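Local coordinates for sortase family protein (Streptococcus agalactiae, PDB 4D7W) that probably catalyses the transpeptidation that joins pilin subunits covalently during assembly of the type 2B pilus on the bacterial surface, at residues A4-Q9 against N62-I66; Y20-I24 against L138-Y142; Y51-L55 against S97-G101; I71-L75 against S118-S122. One frame throughout, in Å; residues are numbered along the deposited sequence.

Contact 1 (A4-Q9 against N62-I66); sequences AIMDYQ and NMGYI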
loop_
_atom_site.group_PDB
_atom_site.type_symbol
_atom_site.label_atom_id
_atom_site.label_comp_id
_atom_site.label_asym_id
_atom_site.label_seq_id
_atom_site.Cartn_x
_atom_site.Cartn_y
_atom_site.Cartn_z
ATOM N N ALA A 4 -3.348 10.904 12.834
ATOM C CA ALA A 4 -2.928 9.511 12.801
ATOM C C ALA A 4 -1.455 9.443 12.414
ATOM O O ALA A 4 -0.661 8.662 12.975
ATOM C CB ALA A 4 -3.789 8.713 11.828
ATOM N N ILE A 5 -1.078 10.281 11.461
ATOM C CA ILE A 5 0.295 10.247 10.983
ATOM C C ILE A 5 1.225 10.809 12.050
ATOM O O ILE A 5 2.275 10.230 12.331
ATOM C CB ILE A 5 0.458 11.011 9.663
ATOM C CG1 ILE A 5 -0.341 10.304 8.558
ATOM C CG2 ILE A 5 1.930 11.108 9.287
ATOM C CD1 ILE A 5 -0.258 10.968 7.203
ATOM N N MET A 6 0.833 11.923 12.659
ATOM C CA MET A 6 1.626 12.511 13.739
ATOM C C MET A 6 1.849 11.522 14.880
ATOM O O MET A 6 2.973 11.364 15.354
ATOM C CB MET A 6 0.954 13.776 14.279
ATOM C CG MET A 6 0.988 14.952 13.313
ATOM S SD MET A 6 0.466 16.515 14.062
ATOM C CE MET A 6 -1.262 16.181 14.428
ATOM N N ASP A 7 0.776 10.863 15.313
ATOM C CA ASP A 7 0.847 9.861 16.380
ATOM C C ASP A 7 1.764 8.696 16.013
ATOM O O ASP A 7 2.499 8.174 16.849
ATOM C CB ASP A 7 -0.547 9.319 16.710
ATOM C CG ASP A 7 -1.441 10.354 17.374
ATOM O OD1 ASP A 7 -0.910 11.314 17.977
ATOM O OD2 ASP A 7 -2.681 10.201 17.294
ATOM N N TYR A 8 1.688 8.272 14.762
ATOM C CA TYR A 8 2.530 7.194 14.275
ATOM C C TYR A 8 3.996 7.602 14.285
ATOM O O TYR A 8 4.858 6.859 14.763
ATOM C CB TYR A 8 2.116 6.790 12.869
ATOM C CG TYR A 8 3.025 5.754 12.243
ATOM C CD1 TYR A 8 2.777 4.396 12.391
ATOM C CD2 TYR A 8 4.133 6.147 11.489
ATOM C CE1 TYR A 8 3.609 3.453 11.808
ATOM C CE2 TYR A 8 4.967 5.215 10.901
ATOM C CZ TYR A 8 4.712 3.875 11.066
ATOM O OH TYR A 8 5.565 2.958 10.481
ATOM N N GLN A 9 4.270 8.786 13.747
ATOM C CA GLN A 9 5.630 9.319 13.725
ATOM C C GLN A 9 6.202 9.407 15.132
ATOM O O GLN A 9 7.323 8.962 15.385
ATOM C CB GLN A 9 5.666 10.699 13.070
ATOM C CG GLN A 9 5.402 10.694 11.577
ATOM C CD GLN A 9 5.354 12.100 10.995
ATOM O OE1 GLN A 9 5.163 13.077 11.715
ATOM N NE2 GLN A 9 5.524 12.202 9.683
ATOM N N ASN A 62 -2.187 0.808 11.715
ATOM C CA ASN A 62 -1.501 1.825 10.911
ATOM C C ASN A 62 -0.072 1.370 10.603
ATOM O O ASN A 62 0.708 1.141 11.519
ATOM C CB ASN A 62 -1.510 3.166 11.659
ATOM C CG ASN A 62 -0.909 4.315 10.848
ATOM O OD1 ASN A 62 -0.335 4.124 9.761
ATOM N ND2 ASN A 62 -1.030 5.520 11.386
ATOM N N MET A 63 0.241 1.214 9.315
ATOM C CA MET A 63 1.526 0.667 8.852
ATOM C C MET A 63 2.539 1.738 8.507
ATOM O O MET A 63 3.708 1.434 8.232
ATOM C CB MET A 63 1.349 -0.164 7.576
ATOM C CG MET A 63 0.854 -1.555 7.688
ATOM S SD MET A 63 0.628 -2.113 5.972
ATOM C CE MET A 63 -0.202 -3.653 6.318
ATOM N N GLY A 64 2.071 2.977 8.432
ATOM C CA GLY A 64 2.860 4.055 7.866
ATOM C C GLY A 64 1.971 4.956 7.019
ATOM O O GLY A 64 0.777 5.028 7.246
ATOM N N TYR A 65 2.550 5.657 6.054
ATOM C CA TYR A 65 1.781 6.610 5.286
ATOM C C TYR A 65 2.346 6.770 3.891
ATOM O O TYR A 65 3.541 6.557 3.656
ATOM C CB TYR A 65 1.719 7.967 5.998
ATOM C CG TYR A 65 3.045 8.650 6.257
ATOM C CD1 TYR A 65 3.794 8.368 7.404
ATOM C CD2 TYR A 65 3.535 9.611 5.377
ATOM C CE1 TYR A 65 5.005 9.015 7.649
ATOM C CE2 TYR A 65 4.751 10.259 5.610
ATOM C CZ TYR A 65 5.477 9.960 6.747
ATOM O OH TYR A 65 6.684 10.603 6.971
ATOM N N ILE A 66 1.467 7.148 2.970
ATOM C CA ILE A 66 1.833 7.313 1.575
ATOM C C ILE A 66 1.812 8.792 1.202
ATOM O O ILE A 66 0.986 9.557 1.701
ATOM C CB ILE A 66 0.890 6.529 0.647
ATOM C CG1 ILE A 66 1.348 6.642 -0.808
ATOM C CG2 ILE A 66 -0.549 7.006 0.819
ATOM C CD1 ILE A 66 0.460 5.876 -1.773
HETATM O O HOH W 1 4.953 0.366 10.440
HETATM O O HOH W 2 7.874 9.928 9.160
#
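Ile5 and Tyr8, one turn apart on helix 4-9, face Tyr65 and Gly64 of strand 62-66; the helix and strand axes come within 8.9 Å and their directions differ by 117°. Tyr8 has its ring carried out over the strand by a CG anti to the backbone N (chi1 175°), and one ring face lies on Gly64 CA, 4.0 Å from the ring centroid. With no side chain at Gly64, the ring rests directly on the backbone, and the Asn62 side chain crosses the ring obliquely, beside its CB end. The Tyr8 hydroxyl donates to water 1 (OH to water O 2.7 Å), which in turn donates to Met63 O, while Leu138 N provides a direct partner. Helix 3-13 thus lies across strand 62-68 of the sortase beta-barrel, which pairs with 73-79 on one side and 132-137 on the other. Toward the other end, Ile5 places CG2 over one face of the Tyr65 ring, 4.0 Å from its centroid and 20° off the normal, in a CH-pi contact. Ile5 CD1 meets Tyr65 CB at 3.8 Å. Beyond them, water 2 sits in the ring plane, 2.6 Å from Tyr65 OH, and receives a weak, longer bond from Gln9 NE2.

Contact 2 (Y20-I24 against L138-Y142); sequences YKKII and LNETY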
loop_
_atom_site.group_PDB
_atom_site.type_symbol
_atom_site.label_atom_id
_atom_site.label_comp_id
_atom_site.label_asym_id
_atom_site.label_seq_id
_atom_site.Cartn_x
_atom_site.Cartn_y
_atom_site.Cartn_z
ATOM N N TYR A 20 13.292 -1.383 15.267
ATOM C CA TYR A 20 13.110 -1.301 13.809
ATOM C C TYR A 20 13.525 -2.612 13.174
ATOM O O TYR A 20 12.803 -3.163 12.358
ATOM C CB TYR A 20 13.933 -0.175 13.164
ATOM C CG TYR A 20 13.638 1.219 13.656
ATOM C CD1 TYR A 20 12.343 1.617 13.966
ATOM C CD2 TYR A 20 14.669 2.144 13.816
ATOM C CE1 TYR A 20 12.079 2.907 14.426
ATOM C CE2 TYR A 20 14.424 3.430 14.273
ATOM C CZ TYR A 20 13.128 3.816 14.577
ATOM O OH TYR A 20 12.892 5.104 15.042
ATOM N N LYS A 21 14.706 -3.098 13.560
ATOM C CA LYS A 21 15.279 -4.297 12.952
ATOM C C LYS A 21 14.372 -5.513 13.063
ATOM O O LYS A 21 14.214 -6.261 12.101
ATOM C CB LYS A 21 16.641 -4.628 13.577
ATOM C CG LYS A 21 17.815 -3.879 12.967
ATOM C CD LYS A 21 19.144 -4.332 13.583
ATOM C CE LYS A 21 20.266 -3.347 13.260
ATOM N NZ LYS A 21 21.590 -3.783 13.798
ATOM N N LYS A 22 13.807 -5.733 14.245
ATOM C CA LYS A 22 12.902 -6.858 14.449
ATOM C C LYS A 22 11.708 -6.751 13.500
ATOM O O LYS A 22 11.388 -7.686 12.767
ATOM C CB LYS A 22 12.435 -6.913 15.901
ATOM C CG LYS A 22 11.441 -8.027 16.201
ATOM C CD LYS A 22 11.339 -8.279 17.706
ATOM C CE LYS A 22 10.030 -8.957 18.102
ATOM N NZ LYS A 22 8.893 -7.986 18.230
ATOM N N ILE A 23 11.055 -5.599 13.505
ATOM C CA ILE A 23 9.860 -5.419 12.686
ATOM C C ILE A 23 10.161 -5.463 11.180
ATOM O O ILE A 23 9.453 -6.131 10.409
ATOM C CB ILE A 23 9.144 -4.092 13.056
ATOM C CG1 ILE A 23 8.699 -4.144 14.523
ATOM C CG2 ILE A 23 7.941 -3.878 12.143
ATOM C CD1 ILE A 23 8.249 -2.817 15.117
ATOM N N ILE A 24 11.212 -4.775 10.751
ATOM C CA ILE A 24 11.556 -4.795 9.335
ATOM C C ILE A 24 11.938 -6.196 8.879
ATOM O O ILE A 24 11.468 -6.662 7.836
ATOM C CB ILE A 24 12.707 -3.812 9.006
ATOM C CG1 ILE A 24 12.206 -2.377 9.039
ATOM C CG2 ILE A 24 13.281 -4.090 7.624
ATOM C CD1 ILE A 24 11.003 -2.119 8.127
ATOM N N LEU A 138 8.083 3.075 9.367
ATOM C CA LEU A 138 9.071 3.278 10.421
ATOM C C LEU A 138 9.966 4.473 10.059
ATOM O O LEU A 138 9.473 5.558 9.720
ATOM C CB LEU A 138 9.899 2.007 10.636
ATOM C CG LEU A 138 9.019 0.808 11.013
ATOM C CD1 LEU A 138 9.846 -0.415 11.297
ATOM C CD2 LEU A 138 8.142 1.143 12.211
ATOM N N ASN A 139 11.275 4.265 10.101
ATOM C CA ASN A 139 12.215 5.331 9.781
ATOM C C ASN A 139 12.685 5.311 8.325
ATOM O O ASN A 139 13.692 5.932 7.986
ATOM C CB ASN A 139 13.433 5.241 10.709
ATOM C CG ASN A 139 14.236 3.949 10.502
ATOM O OD1 ASN A 139 13.668 2.874 10.266
ATOM N ND2 ASN A 139 15.566 4.054 10.593
ATOM N N GLU A 140 11.978 4.592 7.461
ATOM C CA GLU A 140 12.487 4.398 6.109
ATOM C C GLU A 140 11.540 4.836 5.012
ATOM O O GLU A 140 10.335 4.908 5.202
ATOM C CB GLU A 140 12.864 2.934 5.915
ATOM C CG GLU A 140 14.268 2.636 6.459
ATOM C CD GLU A 140 14.441 1.197 6.871
ATOM O OE1 GLU A 140 13.443 0.450 6.828
ATOM O OE2 GLU A 140 15.569 0.813 7.240
ATOM N N THR A 141 12.109 5.103 3.849
ATOM C CA THR A 141 11.355 5.587 2.709
ATOM C C THR A 141 11.453 4.590 1.568
ATOM O O THR A 141 12.525 4.012 1.322
ATOM C CB THR A 141 11.857 6.961 2.263
ATOM O OG1 THR A 141 11.504 7.925 3.257
ATOM C CG2 THR A 141 11.212 7.363 0.956
ATOM N N TYR A 142 10.317 4.359 0.916
ATOM C CA TYR A 142 10.218 3.460 -0.231
ATOM C C TYR A 142 9.621 4.209 -1.405
ATOM O O TYR A 142 8.511 4.706 -1.305
ATOM C CB TYR A 142 9.359 2.234 0.109
ATOM C CG TYR A 142 9.915 1.474 1.275
ATOM C CD1 TYR A 142 9.664 1.893 2.581
ATOM C CD2 TYR A 142 10.728 0.364 1.080
ATOM C CE1 TYR A 142 10.211 1.232 3.665
ATOM C CE2 TYR A 142 11.267 -0.316 2.160
ATOM C CZ TYR A 142 10.998 0.123 3.444
ATOM O OH TYR A 142 11.519 -0.546 4.510
#
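Ile24 N donates to Tyr20 O at 2.8 Å, the helical bond that sets these two residues one turn apart so that both side chains reach the 138-142 segment. That segment is the tip of a beta hairpin: Leu138 and Asn139 form the two-residue turn between strands 132-137 and 140-152 of the sortase barrel, with positive phi at Leu138, and helix 17-31 packs over the tip. Tyr20 and Asn139 stack. The amide plane lies 13° from that of the ring, with OD1 3.7 Å above the ring plane and displaced toward its rim. Asn139 reaches this place because its CG stands between the backbone N and the carbonyl carbon (chi1 64°), which sets the amide over the face of the Tyr20 ring. The contact buries Asn139 OD1, for which the model holds no hydrogen-bond partner; the Tyr20 hydroxyl, by contrast, is bonded to Val12 O. Leu138 runs past Tyr20 and Ile24 in opposite directions to theirs. Its CB packs by Tyr20 CD1 at 4.1 Å, and its CD1 touches both isoleucines, 4.0 Å from Ile23 CG2 and 3.8 Å from Ile24 CD1. The same Ile24 methyl also reaches two polar groups of the strand. Glu140, extended beyond CG, brings OE1 to 3.8 Å from Ile24 CD1, and Tyr142 places its OH 4.0 Å from that carbon, the OE1 and OH atoms themselves standing 3.2 Å apart.

Contact 3 (Y51-L55 against S97-G101); sequences YNSQL and SLPIG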
loop_
_atom_site.group_PDB
_atom_site.type_symbol
_atom_site.label_atom_id
_atom_site.label_comp_id
_atom_site.label_asym_id
_atom_site.label_seq_id
_atom_site.Cartn_x
_atom_site.Cartn_y
_atom_site.Cartn_z
ATOM N N TYR A 51 -0.397 -11.731 9.201
ATOM C CA TYR A 51 -0.469 -10.452 8.495
ATOM C C TYR A 51 -0.711 -9.283 9.455
ATOM O O TYR A 51 -0.000 -8.287 9.410
ATOM C CB TYR A 51 -1.563 -10.522 7.434
ATOM C CG TYR A 51 -1.950 -9.190 6.816
ATOM C CD1 TYR A 51 -1.036 -8.453 6.082
ATOM C CD2 TYR A 51 -3.235 -8.689 6.943
ATOM C CE1 TYR A 51 -1.380 -7.240 5.501
ATOM C CE2 TYR A 51 -3.591 -7.458 6.360
ATOM C CZ TYR A 51 -2.659 -6.750 5.644
ATOM O OH TYR A 51 -2.988 -5.541 5.067
ATOM N N ASN A 52 -1.693 -9.407 10.343
ATOM C CA ASN A 52 -1.999 -8.309 11.254
ATOM C C ASN A 52 -0.854 -7.950 12.198
ATOM O O ASN A 52 -0.781 -6.822 12.690
ATOM C CB ASN A 52 -3.256 -8.625 12.067
ATOM C CG ASN A 52 -4.515 -8.534 11.232
ATOM O OD1 ASN A 52 -4.548 -7.834 10.218
ATOM N ND2 ASN A 52 -5.560 -9.235 11.652
ATOM N N SER A 53 0.042 -8.899 12.439
ATOM C CA SER A 53 1.195 -8.649 13.297
ATOM C C SER A 53 2.344 -7.997 12.542
ATOM O O SER A 53 3.342 -7.615 13.156
ATOM C CB SER A 53 1.695 -9.956 13.914
ATOM O OG SER A 53 2.356 -10.745 12.929
ATOM N N GLN A 54 2.253 -7.920 11.211
ATOM C CA GLN A 54 3.380 -7.380 10.452
ATOM C C GLN A 54 3.290 -5.863 10.423
ATOM O O GLN A 54 2.205 -5.320 10.280
ATOM C CB GLN A 54 3.418 -7.951 9.020
ATOM C CG GLN A 54 3.610 -9.464 8.970
ATOM C CD GLN A 54 5.011 -9.892 9.414
ATOM O OE1 GLN A 54 5.936 -9.085 9.416
ATOM N NE2 GLN A 54 5.165 -11.158 9.788
ATOM N N LEU A 55 4.431 -5.191 10.564
ATOM C CA LEU A 55 4.526 -3.728 10.487
ATOM C C LEU A 55 3.577 -3.043 11.475
ATOM O O LEU A 55 3.025 -1.986 11.190
ATOM C CB LEU A 55 4.236 -3.248 9.052
ATOM C CG LEU A 55 5.244 -3.779 8.030
ATOM C CD1 LEU A 55 4.923 -3.242 6.635
ATOM C CD2 LEU A 55 6.632 -3.379 8.457
ATOM N N SER A 97 1.718 -8.279 -1.198
ATOM C CA SER A 97 2.956 -8.105 -0.461
ATOM C C SER A 97 2.901 -6.837 0.407
ATOM O O SER A 97 2.273 -5.849 0.025
ATOM C CB SER A 97 4.153 -8.031 -1.423
ATOM O OG SER A 97 4.109 -9.070 -2.393
ATOM N N LEU A 98 3.549 -6.866 1.572
ATOM C CA LEU A 98 3.696 -5.660 2.412
ATOM C C LEU A 98 4.376 -4.549 1.613
ATOM O O LEU A 98 5.239 -4.833 0.790
ATOM C CB LEU A 98 4.510 -5.962 3.691
ATOM C CG LEU A 98 3.899 -7.046 4.576
ATOM C CD1 LEU A 98 4.864 -7.526 5.690
ATOM C CD2 LEU A 98 2.578 -6.533 5.157
ATOM N N PRO A 99 3.989 -3.285 1.857
ATOM C CA PRO A 99 4.481 -2.137 1.085
ATOM C C PRO A 99 5.949 -1.753 1.317
ATOM O O PRO A 99 6.318 -0.631 1.001
ATOM C CB PRO A 99 3.551 -0.996 1.532
ATOM C CG PRO A 99 3.055 -1.426 2.880
ATOM C CD PRO A 99 2.883 -2.908 2.755
ATOM N N ILE A 100 6.771 -2.650 1.851
ATOM C CA ILE A 100 8.217 -2.399 1.901
ATOM C C ILE A 100 8.919 -3.016 0.682
ATOM O O ILE A 100 10.142 -3.000 0.577
ATOM C CB ILE A 100 8.842 -2.955 3.174
ATOM C CG1 ILE A 100 8.593 -4.468 3.268
ATOM C CG2 ILE A 100 8.273 -2.235 4.389
ATOM C CD1 ILE A 100 9.581 -5.204 4.171
ATOM N N GLY A 101 8.143 -3.583 -0.234
ATOM C CA GLY A 101 8.725 -4.171 -1.430
ATOM C C GLY A 101 9.679 -5.311 -1.133
ATOM O O GLY A 101 9.518 -6.018 -0.130
#
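Leu98 reaches from the loop of 97-101 toward the end of helix 45-52, and its CB and two methyls each have a different nearest residue in 51-55. This loop joins strands 90-92 and 105-115 of the sortase barrel, so the contact seats the last of the N-terminal helices, and the residues leading out of it, on the barrel. Leu98 CB lies 4.0 Å from Leu55 CD1. Leu98 CG is anti to its carbonyl carbon (chi1 -59°), and from this branch point the two methyls part. Leu98 and Gln54 cross at about a right angle, with Leu98 CD1 3.7 Å from Gln54 CB and also reaching Gln54 CG. CD2 goes to the edge of the Tyr51 ring, near its plane, with 4.0 Å between Leu98 CD2 and Tyr51 CE1.

The polar ends of both neighbours are turned to other partners. Tyr51 OH is bonded to His92 ND1 and Gly80 N, which hold the ring edge where the methyl meets it, and Gln54, bent at chi2 (-70°), gives its NE2 to Asp50 OD1. Across the buried contact the side chains meet mainly through carbon atoms. Leu55 slides past Leu98 in the opposite direction and lays CD1 against Pro99 and Ile100 as well, in the loop where a weak backbone bond runs from Gly101 N to Leu98 O. Met63 of strand 62-68 packs against both Leu55 and Pro99. At the tip of Leu55, CD1 stands 4.4 Å from Pro99 CD and 4.2 Å from Ile100 CG2.

Contact 4 (I71-L75 against S118-S122); sequences INIKL and SRLFS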
loop_
_atom_site.group_PDB
_atom_site.type_symbol
_atom_site.label_atom_id
_atom_site.label_comp_id
_atom_site.label_asym_id
_atom_site.label_seq_id
_atom_site.Cartn_x
_atom_site.Cartn_y
_atom_site.Cartn_z
ATOM N N ILE A 71 -0.323 15.262 -6.433
ATOM C CA ILE A 71 -1.736 15.523 -6.185
ATOM C C ILE A 71 -2.009 15.865 -4.723
ATOM O O ILE A 71 -3.156 15.823 -4.278
ATOM C CB ILE A 71 -2.613 14.320 -6.593
ATOM C CG1 ILE A 71 -2.246 13.083 -5.758
ATOM C CG2 ILE A 71 -2.469 14.034 -8.078
ATOM C CD1 ILE A 71 -2.956 11.812 -6.185
ATOM N N ASN A 72 -0.952 16.201 -3.988
ATOM C CA ASN A 72 -1.061 16.705 -2.615
ATOM C C ASN A 72 -1.781 15.763 -1.654
ATOM O O ASN A 72 -2.644 16.177 -0.860
ATOM C CB ASN A 72 -1.764 18.062 -2.618
ATOM C CG ASN A 72 -1.116 19.046 -3.574
ATOM O OD1 ASN A 72 -1.639 19.315 -4.661
ATOM N ND2 ASN A 72 0.035 19.584 -3.179
ATOM N N ILE A 73 -1.410 14.495 -1.733
ATOM C CA ILE A 73 -1.944 13.486 -0.850
ATOM C C ILE A 73 -0.875 13.032 0.130
ATOM O O ILE A 73 0.256 12.707 -0.254
ATOM C CB ILE A 73 -2.468 12.263 -1.638
ATOM C CG1 ILE A 73 -3.691 12.637 -2.480
ATOM C CG2 ILE A 73 -2.775 11.108 -0.690
ATOM C CD1 ILE A 73 -4.903 13.114 -1.672
ATOM N N LYS A 74 -1.240 13.012 1.403
ATOM C CA LYS A 74 -0.434 12.377 2.427
ATOM C C LYS A 74 -1.427 11.724 3.375
ATOM O O LYS A 74 -2.161 12.420 4.077
ATOM C CB LYS A 74 0.463 13.384 3.150
ATOM C CG LYS A 74 1.479 12.716 4.067
ATOM C CD LYS A 74 2.431 13.718 4.720
ATOM C CE LYS A 74 1.958 14.130 6.120
ATOM N NZ LYS A 74 3.070 14.636 6.995
ATOM N N LEU A 75 -1.489 10.396 3.350
ATOM C CA LEU A 75 -2.497 9.653 4.110
ATOM C C LEU A 75 -1.896 8.453 4.805
ATOM O O LEU A 75 -0.938 7.849 4.300
ATOM C CB LEU A 75 -3.633 9.177 3.201
ATOM C CG LEU A 75 -4.591 10.198 2.600
ATOM C CD1 LEU A 75 -5.400 9.542 1.492
ATOM C CD2 LEU A 75 -5.510 10.741 3.666
ATOM N N SER A 118 -13.594 14.225 1.850
ATOM C CA SER A 118 -12.245 13.680 1.822
ATOM C C SER A 118 -11.878 13.258 0.397
ATOM O O SER A 118 -12.602 12.485 -0.235
ATOM C CB SER A 118 -12.122 12.499 2.789
ATOM O OG SER A 118 -13.124 11.531 2.545
ATOM N N ARG A 119 -10.760 13.777 -0.108
ATOM C CA ARG A 119 -10.341 13.489 -1.474
ATOM C C ARG A 119 -9.966 12.019 -1.645
ATOM O O ARG A 119 -10.416 11.369 -2.586
ATOM C CB ARG A 119 -9.167 14.389 -1.880
ATOM C CG ARG A 119 -9.556 15.847 -2.137
ATOM C CD ARG A 119 -8.347 16.749 -2.421
ATOM N NE ARG A 119 -7.503 16.963 -1.242
ATOM C CZ ARG A 119 -6.228 16.587 -1.152
ATOM N NH1 ARG A 119 -5.641 15.983 -2.177
ATOM N NH2 ARG A 119 -5.533 16.820 -0.044
ATOM N N LEU A 120 -9.154 11.502 -0.729
ATOM C CA LEU A 120 -8.610 10.146 -0.840
ATOM C C LEU A 120 -7.859 9.979 -2.175
ATOM O O LEU A 120 -6.929 10.732 -2.461
ATOM C CB LEU A 120 -9.729 9.113 -0.685
ATOM C CG LEU A 120 -10.470 9.238 0.655
ATOM C CD1 LEU A 120 -11.811 8.512 0.659
ATOM C CD2 LEU A 120 -9.590 8.746 1.794
ATOM N N PHE A 121 -8.259 9.009 -2.992
ATOM C CA PHE A 121 -7.626 8.825 -4.300
ATOM C C PHE A 121 -8.426 9.476 -5.451
ATOM O O PHE A 121 -8.347 9.027 -6.597
ATOM C CB PHE A 121 -7.433 7.337 -4.587
ATOM C CG PHE A 121 -6.169 6.740 -3.973
ATOM C CD1 PHE A 121 -5.235 7.548 -3.336
ATOM C CD2 PHE A 121 -5.927 5.374 -4.050
ATOM C CE1 PHE A 121 -4.074 6.998 -2.776
ATOM C CE2 PHE A 121 -4.765 4.820 -3.505
ATOM C CZ PHE A 121 -3.849 5.637 -2.863
ATOM N N SER A 122 -9.182 10.529 -5.141
ATOM C CA SER A 122 -9.950 11.273 -6.156
ATOM C C SER A 122 -9.135 11.639 -7.388
ATOM O O SER A 122 -9.597 11.493 -8.519
ATOM C CB SER A 122 -10.528 12.564 -5.568
ATOM O OG SER A 122 -11.716 12.305 -4.855
HETATM O O HOH W 3 -5.816 15.143 -4.621
#
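The guanidinium of Arg119 presents its edge to Asn72 O, which lies near its plane and accepts from both terminal nitrogens: NH2 at 3.1 Å with an N-H...O angle of 152°, and NH1 at 3.3 Å, more bent. Both donors approach from the same face of the carbonyl, NH2 tilted 27° from its plane and NH1 well above it. Water 3 occupies another place at the guanidinium edge, accepting from Arg119 NH1 and donating to Ile71 O at 2.8 Å, so the group is held directly by Asn72 O and, through the water, by Ile71 O. A kink at chi3 (-70°) turns the arginine chain onto them. Ile73 lies obliquely to the guanidinium, running against the direction of the Arg119 chain, its CD1 so close to the guanidinium and Leu120 O that its placement is doubtful. Leu75 adds apolar contact, CD1 to Leu120 CD2 at 4.3 Å. On the arginine's own side, a type II' turn from Arg119 to Ser122 is fastened by Ser122 N and OG, both donating to Arg119 O. The carbonyl that Arg119 grips belongs to a G1 beta bulge, where Asn72 and Ile73 both face Ile68 in the hairpin of barrel strands 62-68 and 73-79.

In the fold
From the N terminus, helix 3-13 opens contact 1, which closes when the chain enters the barrel at strand 62-68. Before that, helix 17-31 opens contact 2, the longest loop, closed only at the hairpin turn at 138-142; contacts 1 and 2 therefore cross, and Tyr8 OH bonded to Leu138 N joins them. Contact 3, from 51-55 to 97-101, also crosses contact 1 but is nested within contact 2, and Met63 packs against its residues. Contact 4 follows contact 1 in series, linked by Ile66 N to Leu75 O, crosses contact 3 and lies inside contact 2. Contacts 1 to 3 bind the N-terminal helical region to the barrel, whereas contact 4 joins parts of the barrel itself.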